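Long-range contacts in p-47 protein (Clostridium botulinum E1 str. 'BoNT E Beluga', PDB 5WIX), which is of unknown function but has a tulip-domain fold resembling that of bactericidal/permeability-increasing protein, a superfamily in which many members bind lipids: residues S30-N35 with D199-Y204; S75-I80 with E106-F111; I120-F125 with S170-S175. One frame throughout, in Å; residues are numbered along the deposited sequence.

In the fold
Starting at the N terminus, residues 30-35 lead from strand 25-30 into helix 31-42 and open the widest loop of the three, which interaction 1 closes when 199-204 returns beside them. The other two contacts lie wholly within this interval and follow one another without crossing: interaction 2 closes the short excursion from 75-80 to 106-111, and interaction 3 then joins 120-125 to 170-175. Interactions 2 and 3 belong to one antiparallel sheet, in which strands 104-113 and 120-125 are neighbours, with Leu-109 packing on Phe-125. Interaction 1 belongs to a second sheet; Tyr-204 packs on Leu-78 and Val-34 on Phe-173, joining all three.

Interaction 1: S30-N35 with D199-Y204; sequences SNRVVN and DNNDGY
Val-34 CG1 approaches the phenol ring of Tyr-204 obliquely, 3.4 Å from Tyr-204 CE2. Val-34 CB, CG1 and CG2 all lie round Tyr-204 OH, and the ring also meets that of Trp-409. In Tyr-204, CG stands between the backbone N and the carbonyl carbon (chi1 58°), the rotation that starts the ring on its way to the helix. The Arg-32 guanidinium also approaches the Asn-201 amide obliquely; the two side chains cross at about a right angle, their planes 50° apart, with Arg-32 NH1 3.9 Å from Asn-201 CG.

The junction is where strand 25-30 of the six-stranded antiparallel sheet gives way to helix 31-42, in a chain with a tulip-domain fold. Ser-30 and Gly-203 form a non-hydrogen-bonded antiparallel pair, their CA atoms 4.0 Å apart. Ser-30 is also the N-cap: Ser-30 OG accepts a weak bond from Arg-32 N over 3.0 Å.

One backbone bond ties the first helical turn to the residue just before strand 203-210, from Asn-31 N to Asp-202 O at 3.1 Å. It is nearly straight (167°) and reaches a lone pair in the carbonyl plane. The side chains of the same two residues meet as well, Asn-31 CG lying 3.6 Å from Asp-202 OD1. Beyond Val-34 and Tyr-204, Ile-69 of strand 58-70 touches both side chains.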
loop_
_atom_site.group_PDB
_atom_site.type_symbol
_atom_site.label_atom_id
_atom_site.label_comp_id
_atom_site.label_asym_id
_atom_site.label_seq_id
_atom_site.Cartn_x
_atom_site.Cartn_y
_atom_site.Cartn_z
ATOM N N SER A 30 3.721 9.718 -8.433
ATOM C CA SER A 30 4.088 11.096 -8.728
ATOM C C SER A 30 3.455 11.548 -10.029
ATOM O O SER A 30 3.500 10.829 -11.032
ATOM C CB SER A 30 5.615 11.232 -8.809
ATOM O OG SER A 30 6.034 12.536 -9.182
ATOM N N ASN A 31 2.877 12.746 -10.027
ATOM C CA ASN A 31 2.398 13.318 -11.281
ATOM C C ASN A 31 3.597 13.576 -12.189
ATOM O O ASN A 31 3.493 13.448 -13.410
ATOM C CB ASN A 31 1.583 14.608 -11.059
ATOM C CG ASN A 31 2.455 15.812 -10.774
ATOM O OD1 ASN A 31 3.477 15.719 -10.084
ATOM N ND2 ASN A 31 2.064 16.956 -11.317
ATOM N N ARG A 32 4.741 13.898 -11.583
ATOM C CA ARG A 32 5.955 14.155 -12.349
ATOM C C ARG A 32 6.286 12.930 -13.201
ATOM O O ARG A 32 6.850 13.054 -14.289
ATOM C CB ARG A 32 7.132 14.530 -11.428
ATOM C CG ARG A 32 6.916 15.786 -10.560
ATOM C CD ARG A 32 8.234 16.486 -10.167
ATOM N NE ARG A 32 9.175 15.597 -9.482
ATOM C CZ ARG A 32 9.290 15.485 -8.158
ATOM N NH1 ARG A 32 8.519 16.213 -7.356
ATOM N NH2 ARG A 32 10.180 14.644 -7.635
ATOM N N VAL A 33 5.883 11.758 -12.711
ATOM C CA VAL A 33 6.104 10.487 -13.399
ATOM C C VAL A 33 5.147 10.252 -14.568
ATOM O O VAL A 33 5.579 10.063 -15.713
ATOM C CB VAL A 33 5.984 9.311 -12.410
ATOM C CG1 VAL A 33 5.941 7.971 -13.148
ATOM C CG2 VAL A 33 7.139 9.355 -11.431
ATOM N N VAL A 34 3.853 10.256 -14.278
ATOM C CA VAL A 34 2.860 9.977 -15.307
ATOM C C VAL A 34 2.821 11.041 -16.412
ATOM O O VAL A 34 2.645 10.699 -17.582
ATOM C CB VAL A 34 1.469 9.831 -14.682
ATOM C CG1 VAL A 34 1.249 10.938 -13.689
ATOM C CG2 VAL A 34 0.378 9.815 -15.765
ATOM N N ASN A 35 3.006 12.313 -16.049
ATOM C CA ASN A 35 3.021 13.410 -17.029
ATOM C C ASN A 35 3.931 13.107 -18.201
ATOM O O ASN A 35 3.627 13.448 -19.349
ATOM C CB ASN A 35 3.476 14.727 -16.390
ATOM C CG ASN A 35 2.352 15.472 -15.701
ATOM O OD1 ASN A 35 1.164 15.285 -16.010
ATOM N ND2 ASN A 35 2.722 16.333 -14.756
ATOM N N ASP A 199 2.284 22.718 -0.184
ATOM C CA ASP A 199 3.321 23.062 -1.158
ATOM C C ASP A 199 2.833 22.577 -2.518
ATOM O O ASP A 199 1.837 21.861 -2.589
ATOM C CB ASP A 199 4.684 22.443 -0.804
ATOM C CG ASP A 199 4.667 20.914 -0.796
ATOM O OD1 ASP A 199 3.612 20.305 -1.059
ATOM O OD2 ASP A 199 5.724 20.310 -0.525
ATOM N N ASN A 200 3.523 22.923 -3.596
ATOM C CA ASN A 200 2.920 22.682 -4.901
ATOM C C ASN A 200 2.947 21.232 -5.431
ATOM O O ASN A 200 1.897 20.718 -5.808
ATOM C CB ASN A 200 3.540 23.602 -5.950
ATOM C CG ASN A 200 2.839 23.490 -7.288
ATOM O OD1 ASN A 200 3.358 22.864 -8.212
ATOM N ND2 ASN A 200 1.640 24.077 -7.394
ATOM N N ASN A 201 4.102 20.570 -5.489
ATOM C CA ASN A 201 4.165 19.301 -6.222
ATOM C C ASN A 201 3.313 18.210 -5.592
ATOM O O ASN A 201 2.977 18.296 -4.417
ATOM C CB ASN A 201 5.612 18.819 -6.358
ATOM C CG ASN A 201 6.290 19.351 -7.601
ATOM O OD1 ASN A 201 5.636 19.713 -8.578
ATOM N ND2 ASN A 201 7.617 19.414 -7.564
ATOM N N ASP A 202 2.964 17.189 -6.380
ATOM C CA ASP A 202 1.946 16.228 -5.958
ATOM C C ASP A 202 1.989 14.885 -6.632
ATOM O O ASP A 202 2.638 14.697 -7.655
ATOM C CB ASP A 202 0.561 16.820 -6.175
ATOM C CG ASP A 202 0.460 17.638 -7.485
ATOM O OD1 ASP A 202 1.527 17.976 -8.088
ATOM O OD2 ASP A 202 -0.697 17.956 -7.909
ATOM N N GLY A 203 1.286 13.948 -6.011
ATOM C CA GLY A 203 1.107 12.631 -6.564
ATOM C C GLY A 203 -0.334 12.233 -6.381
ATOM O O GLY A 203 -0.909 12.454 -5.321
ATOM N N TYR A 204 -0.927 11.661 -7.418
ATOM C CA TYR A 204 -2.254 11.112 -7.274
ATOM C C TYR A 204 -2.146 9.679 -6.875
ATOM O O TYR A 204 -1.053 9.129 -6.801
ATOM C CB TYR A 204 -3.082 11.214 -8.539
ATOM C CG TYR A 204 -2.523 10.557 -9.777
ATOM C CD1 TYR A 204 -2.405 9.176 -9.872
ATOM C CD2 TYR A 204 -2.182 11.321 -10.886
ATOM C CE1 TYR A 204 -1.918 8.584 -11.016
ATOM C CE2 TYR A 204 -1.703 10.739 -12.037
ATOM C CZ TYR A 204 -1.568 9.372 -12.100
ATOM O OH TYR A 204 -1.085 8.788 -13.249
#

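Interaction 2: S75-I80 with E106-F111; sequences SNFLRI and EIKLDF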
loop_
_atom_site.group_PDB
_atom_site.type_symbol
_atom_site.label_atom_id
_atom_site.label_comp_id
_atom_site.label_asym_id
_atom_site.label_seq_id
_atom_site.Cartn_x
_atom_site.Cartn_y
_atom_site.Cartn_z
ATOM N N SER A 75 -11.416 14.764 -5.674
ATOM C CA SER A 75 -12.102 13.480 -5.737
ATOM C C SER A 75 -11.580 12.618 -6.890
ATOM O O SER A 75 -10.370 12.474 -7.062
ATOM C CB SER A 75 -13.620 13.695 -5.822
ATOM O OG SER A 75 -14.090 14.460 -4.726
ATOM N N ASN A 76 -12.489 12.050 -7.676
ATOM C CA ASN A 76 -12.109 11.244 -8.825
ATOM C C ASN A 76 -11.360 12.081 -9.851
ATOM O O ASN A 76 -10.399 11.617 -10.464
ATOM C CB ASN A 76 -13.344 10.605 -9.464
ATOM C CG ASN A 76 -14.037 9.625 -8.539
ATOM O OD1 ASN A 76 -15.255 9.668 -8.370
ATOM N ND2 ASN A 76 -13.262 8.734 -7.931
ATOM N N PHE A 77 -11.813 13.316 -10.040
ATOM C CA PHE A 77 -11.242 14.184 -11.074
ATOM C C PHE A 77 -9.756 14.576 -10.990
ATOM O O PHE A 77 -9.211 14.855 -9.921
ATOM C CB PHE A 77 -12.091 15.453 -11.213
ATOM C CG PHE A 77 -13.433 15.219 -11.847
ATOM C CD1 PHE A 77 -13.693 15.665 -13.131
ATOM C CD2 PHE A 77 -14.432 14.552 -11.158
ATOM C CE1 PHE A 77 -14.927 15.452 -13.718
ATOM C CE2 PHE A 77 -15.667 14.336 -11.739
ATOM C CZ PHE A 77 -15.915 14.785 -13.021
ATOM N N LEU A 78 -9.142 14.592 -12.169
ATOM C CA LEU A 78 -7.869 15.225 -12.504
ATOM C C LEU A 78 -8.068 16.637 -13.019
ATOM O O LEU A 78 -9.055 16.903 -13.686
ATOM C CB LEU A 78 -7.148 14.445 -13.588
ATOM C CG LEU A 78 -6.470 13.150 -13.226
ATOM C CD1 LEU A 78 -5.500 12.808 -14.331
ATOM C CD2 LEU A 78 -5.758 13.338 -11.914
ATOM N N ARG A 79 -7.127 17.533 -12.751
ATOM C CA ARG A 79 -7.143 18.815 -13.437
ATOM C C ARG A 79 -5.925 18.886 -14.329
ATOM O O ARG A 79 -4.809 18.642 -13.862
ATOM C CB ARG A 79 -7.156 19.994 -12.466
ATOM C CG ARG A 79 -6.854 21.328 -13.149
ATOM C CD ARG A 79 -6.808 22.474 -12.171
ATOM N NE ARG A 79 -8.022 22.539 -11.364
ATOM C CZ ARG A 79 -8.328 23.567 -10.574
ATOM N NH1 ARG A 79 -7.495 24.609 -10.496
ATOM N NH2 ARG A 79 -9.466 23.561 -9.875
ATOM N N ILE A 80 -6.125 19.199 -15.608
ATOM C CA ILE A 80 -5.010 19.137 -16.542
ATOM C C ILE A 80 -4.909 20.335 -17.474
ATOM O O ILE A 80 -5.905 20.880 -17.933
ATOM C CB ILE A 80 -5.058 17.852 -17.406
ATOM C CG1 ILE A 80 -6.321 17.806 -18.258
ATOM C CG2 ILE A 80 -4.971 16.592 -16.535
ATOM C CD1 ILE A 80 -6.354 16.613 -19.173
ATOM N N GLU A 106 -10.863 20.003 -15.944
ATOM C CA GLU A 106 -10.921 18.960 -14.929
ATOM C C GLU A 106 -11.629 17.785 -15.567
ATOM O O GLU A 106 -12.681 17.967 -16.187
ATOM C CB GLU A 106 -11.667 19.415 -13.674
ATOM C CG GLU A 106 -10.822 20.180 -12.679
ATOM C CD GLU A 106 -11.594 20.464 -11.404
ATOM O OE1 GLU A 106 -10.959 20.592 -10.332
ATOM O OE2 GLU A 106 -12.842 20.547 -11.474
ATOM N N ILE A 107 -11.053 16.589 -15.446
ATOM C CA ILE A 107 -11.646 15.394 -16.049
ATOM C C ILE A 107 -11.753 14.202 -15.086
ATOM O O ILE A 107 -11.013 14.111 -14.103
ATOM C CB ILE A 107 -10.847 14.933 -17.280
ATOM C CG1 ILE A 107 -10.304 16.121 -18.058
ATOM C CG2 ILE A 107 -11.719 14.105 -18.191
ATOM C CD1 ILE A 107 -9.809 15.745 -19.431
ATOM N N LYS A 108 -12.682 13.294 -15.395
ATOM C CA LYS A 108 -12.925 12.105 -14.592
ATOM C C LYS A 108 -12.135 10.880 -15.074
ATOM O O LYS A 108 -12.035 10.592 -16.278
ATOM C CB LYS A 108 -14.422 11.767 -14.572
ATOM C CG LYS A 108 -14.739 10.447 -13.868
ATOM C CD LYS A 108 -16.214 10.083 -13.930
ATOM C CE LYS A 108 -16.994 10.798 -12.847
ATOM N NZ LYS A 108 -18.288 10.121 -12.577
ATOM N N LEU A 109 -11.569 10.168 -14.111
ATOM C CA LEU A 109 -11.025 8.855 -14.374
ATOM C C LEU A 109 -11.925 7.790 -13.760
ATOM O O LEU A 109 -12.536 7.992 -12.703
ATOM C CB LEU A 109 -9.621 8.734 -13.815
ATOM C CG LEU A 109 -8.661 9.796 -14.316
ATOM C CD1 LEU A 109 -7.270 9.483 -13.812
ATOM C CD2 LEU A 109 -8.699 9.828 -15.825
ATOM N N ASP A 110 -12.025 6.655 -14.435
ATOM C CA ASP A 110 -12.702 5.515 -13.839
ATOM C C ASP A 110 -12.029 4.230 -14.286
ATOM O O ASP A 110 -11.220 4.224 -15.221
ATOM C CB ASP A 110 -14.186 5.506 -14.195
ATOM C CG ASP A 110 -15.034 4.910 -13.090
ATOM O OD1 ASP A 110 -14.490 4.072 -12.333
ATOM O OD2 ASP A 110 -16.226 5.277 -12.970
ATOM N N PHE A 111 -12.347 3.140 -13.607
ATOM C CA PHE A 111 -11.728 1.870 -13.949
ATOM C C PHE A 111 -12.548 1.178 -15.031
ATOM O O PHE A 111 -13.778 1.202 -14.997
ATOM C CB PHE A 111 -11.574 1.007 -12.696
ATOM C CG PHE A 111 -10.793 1.685 -11.590
ATOM C CD1 PHE A 111 -9.409 1.842 -11.685
ATOM C CD2 PHE A 111 -11.446 2.193 -10.465
ATOM C CE1 PHE A 111 -8.683 2.485 -10.659
ATOM C CE2 PHE A 111 -10.733 2.834 -9.435
ATOM C CZ PHE A 111 -9.355 2.980 -9.530
#
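Leu-78 and Ile-107 form a hydrogen-bonded antiparallel pair, each giving its N-H to the other's carbonyl: Leu-78 N to Ile-107 O and Ile-107 N to Leu-78 O are both 2.7 Å. CA-H...O contacts supplement them, with Phe-77 CA 3.0 Å from Ile-107 O and Glu-106 CA approaching Leu-78 O. This is the antiparallel pairing of strands 78-85 and 104-113 in the large curled sheet, and not a hairpin, since 25 residues with further strands among them separate the two segments.

The ionic component is a salt bridge between Arg-79 and Glu-106, which form the adjoining non-hydrogen-bonded pair. Glu-106 OE1 comes in at the guanidinium edge, near its plane, and takes a weak bond from Arg-79 NH2 at 3.4 Å; the two charged planes are turned 58° apart. The stronger partner of the arginine is Asp-141, in a salt bridge with Arg-79 NE, and Glu-106 is the weaker, second acid.

A CH-pi contact joins Phe-77 to Lys-108: Lys-108 CB sits over one ring face, 3.9 Å from the Phe-77 centroid and offset toward the rim. The lysine chain bends at chi3 (-83°), which places Lys-108 CE near Phe-77 CE2.

Apolar contacts lie on the face bearing Leu-78 and Ile-107. Ile-80 CD1 meets Ile-107 CD1 at 3.6 Å, and Leu-78 CG meets Leu-109 CD1 at 3.8 Å. Around them, Leu-78 and Ile-80 pack on Ile-69 of strand 58-70, which flanks 78-85; Leu-109 reaches Phe-192 of strand 187-195, and strand 120-125 continues the sheet beyond 104-113.

Interaction 3: I120-F125 with S170-S175; sequences IKELKF and SYIFAS
Phe-173 turns its ring edge toward the face of Phe-125 in a T-shaped stack, with centroids 4.9 Å apart and planes at 73°. Phe-173 CE2 is the atom over the centre of the Phe-125 ring, and Phe-173 CZ lies 3.4 Å from Phe-125 CE2. In the same shell Glu-122 and Ile-172 cross at about a right angle: Glu-122 CG touches Ile-172 CG2 at 3.5 Å, and Glu-122 OE2 reaches Ile-172 CG1 at 3.3 Å. Glu-122 CG is anti to the backbone N (chi1 -179°), which starts the chain on its course past the isoleucine. The aliphatic part of Lys-124 passes the Tyr-171 carbonyl, with Lys-124 CG 3.7 Å from Tyr-171 O.

Two backbone bonds to Leu-123 set the register that brings them together. Leu-123 N donates to Ala-174 O at 3.0 Å, whereas Leu-123 O accepts from Phe-173 N at 2.8 Å. Two residues thus face one, and Phe-173 has a helix-like backbone (psi -29°) before an extended Ala-174, as in a classic beta bulge.

Further out, Tyr-171 CD2 lies over one face of the Phe-173 ring, toward its rim, while Tyr-171 OH is hydrogen-bonded to Asn-410. Leu-109 of strand 104-113 touches both phenylalanines. On its other flank, strand 174-177 pairs with strand 407-409.

The chemistry is therefore divided: one end is buried aromatic packing, with Val-34 of helix 31-42 against Phe-173; at the other, Lys-124 contributes methylenes and Glu-122 its CG and OE2. As 170-175 carries no charged side chain, the contact rests on packing and backbone bonds.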
loop_
_atom_site.group_PDB
_atom_site.type_symbol
_atom_site.label_atom_id
_atom_site.label_comp_id
_atom_site.label_asym_id
_atom_site.label_seq_id
_atom_site.Cartn_x
_atom_site.Cartn_y
_atom_site.Cartn_z
ATOM N N ILE A 120 -8.099 -8.210 -14.738
ATOM C CA ILE A 120 -7.281 -7.009 -14.670
ATOM C C ILE A 120 -8.141 -5.797 -15.007
ATOM O O ILE A 120 -8.552 -5.629 -16.154
ATOM C CB ILE A 120 -6.072 -7.089 -15.629
ATOM C CG1 ILE A 120 -5.020 -8.042 -15.060
ATOM C CG2 ILE A 120 -5.464 -5.698 -15.881
ATOM C CD1 ILE A 120 -3.750 -8.135 -15.889
ATOM N N LYS A 121 -8.427 -4.965 -14.007
ATOM C CA LYS A 121 -9.195 -3.741 -14.238
ATOM C C LYS A 121 -8.233 -2.605 -14.588
ATOM O O LYS A 121 -7.113 -2.547 -14.079
ATOM C CB LYS A 121 -10.054 -3.393 -13.019
ATOM C CG LYS A 121 -10.828 -4.584 -12.423
ATOM C CD LYS A 121 -11.678 -5.323 -13.465
ATOM C CE LYS A 121 -12.597 -6.366 -12.828
ATOM N NZ LYS A 121 -13.693 -5.764 -12.011
ATOM N N GLU A 122 -8.670 -1.710 -15.468
ATOM C CA GLU A 122 -7.763 -0.760 -16.114
ATOM C C GLU A 122 -8.200 0.704 -15.945
ATOM O O GLU A 122 -9.355 1.052 -16.188
ATOM C CB GLU A 122 -7.649 -1.115 -17.598
ATOM C CG GLU A 122 -6.733 -0.224 -18.392
ATOM C CD GLU A 122 -6.536 -0.723 -19.811
ATOM O OE1 GLU A 122 -6.512 -1.958 -20.011
ATOM O OE2 GLU A 122 -6.416 0.120 -20.726
ATOM N N LEU A 123 -7.275 1.561 -15.526
ATOM C CA LEU A 123 -7.630 2.946 -15.224
ATOM C C LEU A 123 -7.362 3.872 -16.413
ATOM O O LEU A 123 -6.216 4.068 -16.826
ATOM C CB LEU A 123 -6.877 3.437 -13.987
ATOM C CG LEU A 123 -7.258 4.853 -13.559
ATOM C CD1 LEU A 123 -8.762 4.984 -13.406
ATOM C CD2 LEU A 123 -6.568 5.250 -12.274
ATOM N N LYS A 124 -8.435 4.438 -16.958
ATOM C CA LYS A 124 -8.349 5.278 -18.146
ATOM C C LYS A 124 -9.129 6.564 -17.922
ATOM O O LYS A 124 -9.781 6.715 -16.888
ATOM C CB LYS A 124 -8.880 4.528 -19.377
ATOM C CG LYS A 124 -8.161 3.209 -19.661
ATOM C CD LYS A 124 -8.290 2.759 -21.121
ATOM C CE LYS A 124 -9.707 2.313 -21.470
ATOM N NZ LYS A 124 -9.869 2.043 -22.933
ATOM N N PHE A 125 -9.044 7.496 -18.872
ATOM C CA PHE A 125 -9.937 8.663 -18.904
ATOM C C PHE A 125 -11.380 8.234 -19.122
ATOM O O PHE A 125 -11.616 7.179 -19.708
ATOM C CB PHE A 125 -9.550 9.595 -20.030
ATOM C CG PHE A 125 -8.444 10.545 -19.707
ATOM C CD1 PHE A 125 -8.638 11.580 -18.800
ATOM C CD2 PHE A 125 -7.229 10.458 -20.377
ATOM C CE1 PHE A 125 -7.616 12.497 -18.532
ATOM C CE2 PHE A 125 -6.208 11.369 -20.121
ATOM C CZ PHE A 125 -6.402 12.392 -19.198
ATOM N N SER A 170 -6.827 6.299 -25.426
ATOM C CA SER A 170 -6.907 5.063 -24.667
ATOM C C SER A 170 -5.746 4.916 -23.683
ATOM O O SER A 170 -5.302 3.800 -23.409
ATOM C CB SER A 170 -6.946 3.862 -25.621
ATOM O OG SER A 170 -5.819 3.847 -26.486
ATOM N N TYR A 171 -5.263 6.032 -23.140
ATOM C CA TYR A 171 -4.088 5.981 -22.280
ATOM C C TYR A 171 -4.369 5.301 -20.953
ATOM O O TYR A 171 -5.382 5.571 -20.305
ATOM C CB TYR A 171 -3.523 7.365 -22.006
ATOM C CG TYR A 171 -2.276 7.263 -21.175
ATOM C CD1 TYR A 171 -1.167 6.591 -21.666
ATOM C CD2 TYR A 171 -2.216 7.793 -19.889
ATOM C CE1 TYR A 171 -0.019 6.456 -20.915
ATOM C CE2 TYR A 171 -1.067 7.671 -19.126
ATOM C CZ TYR A 171 0.032 6.996 -19.647
ATOM O OH TYR A 171 1.192 6.849 -18.916
ATOM N N ILE A 172 -3.447 4.429 -20.552
ATOM C CA ILE A 172 -3.601 3.621 -19.353
ATOM C C ILE A 172 -2.835 4.190 -18.178
ATOM O O ILE A 172 -1.621 4.022 -18.090
ATOM C CB ILE A 172 -3.102 2.208 -19.574
ATOM C CG1 ILE A 172 -3.564 1.673 -20.928
ATOM C CG2 ILE A 172 -3.547 1.326 -18.430
ATOM C CD1 ILE A 172 -2.908 0.348 -21.312
ATOM N N PHE A 173 -3.542 4.840 -17.264
ATOM C CA PHE A 173 -2.894 5.473 -16.123
ATOM C C PHE A 173 -2.345 4.475 -15.114
ATOM O O PHE A 173 -1.376 4.760 -14.413
ATOM C CB PHE A 173 -3.865 6.418 -15.422
ATOM C CG PHE A 173 -4.060 7.718 -16.140
ATOM C CD1 PHE A 173 -2.999 8.581 -16.321
ATOM C CD2 PHE A 173 -5.308 8.079 -16.623
ATOM C CE1 PHE A 173 -3.174 9.765 -16.974
ATOM C CE2 PHE A 173 -5.490 9.265 -17.275
ATOM C CZ PHE A 173 -4.422 10.111 -17.452
ATOM N N ALA A 174 -2.973 3.309 -15.034
ATOM C CA ALA A 174 -2.510 2.259 -14.137
ATOM C C ALA A 174 -3.225 0.961 -14.439
ATOM O O ALA A 174 -4.423 0.958 -14.743
ATOM C CB ALA A 174 -2.731 2.649 -12.689
ATOM N N SER A 175 -2.487 -0.143 -14.371
ATOM C CA SER A 175 -3.108 -1.453 -14.433
ATOM C C SER A 175 -3.355 -1.893 -13.002
ATOM O O SER A 175 -2.495 -1.734 -12.126
ATOM C CB SER A 175 -2.238 -2.454 -15.183
ATOM O OG SER A 175 -1.070 -2.779 -14.448
#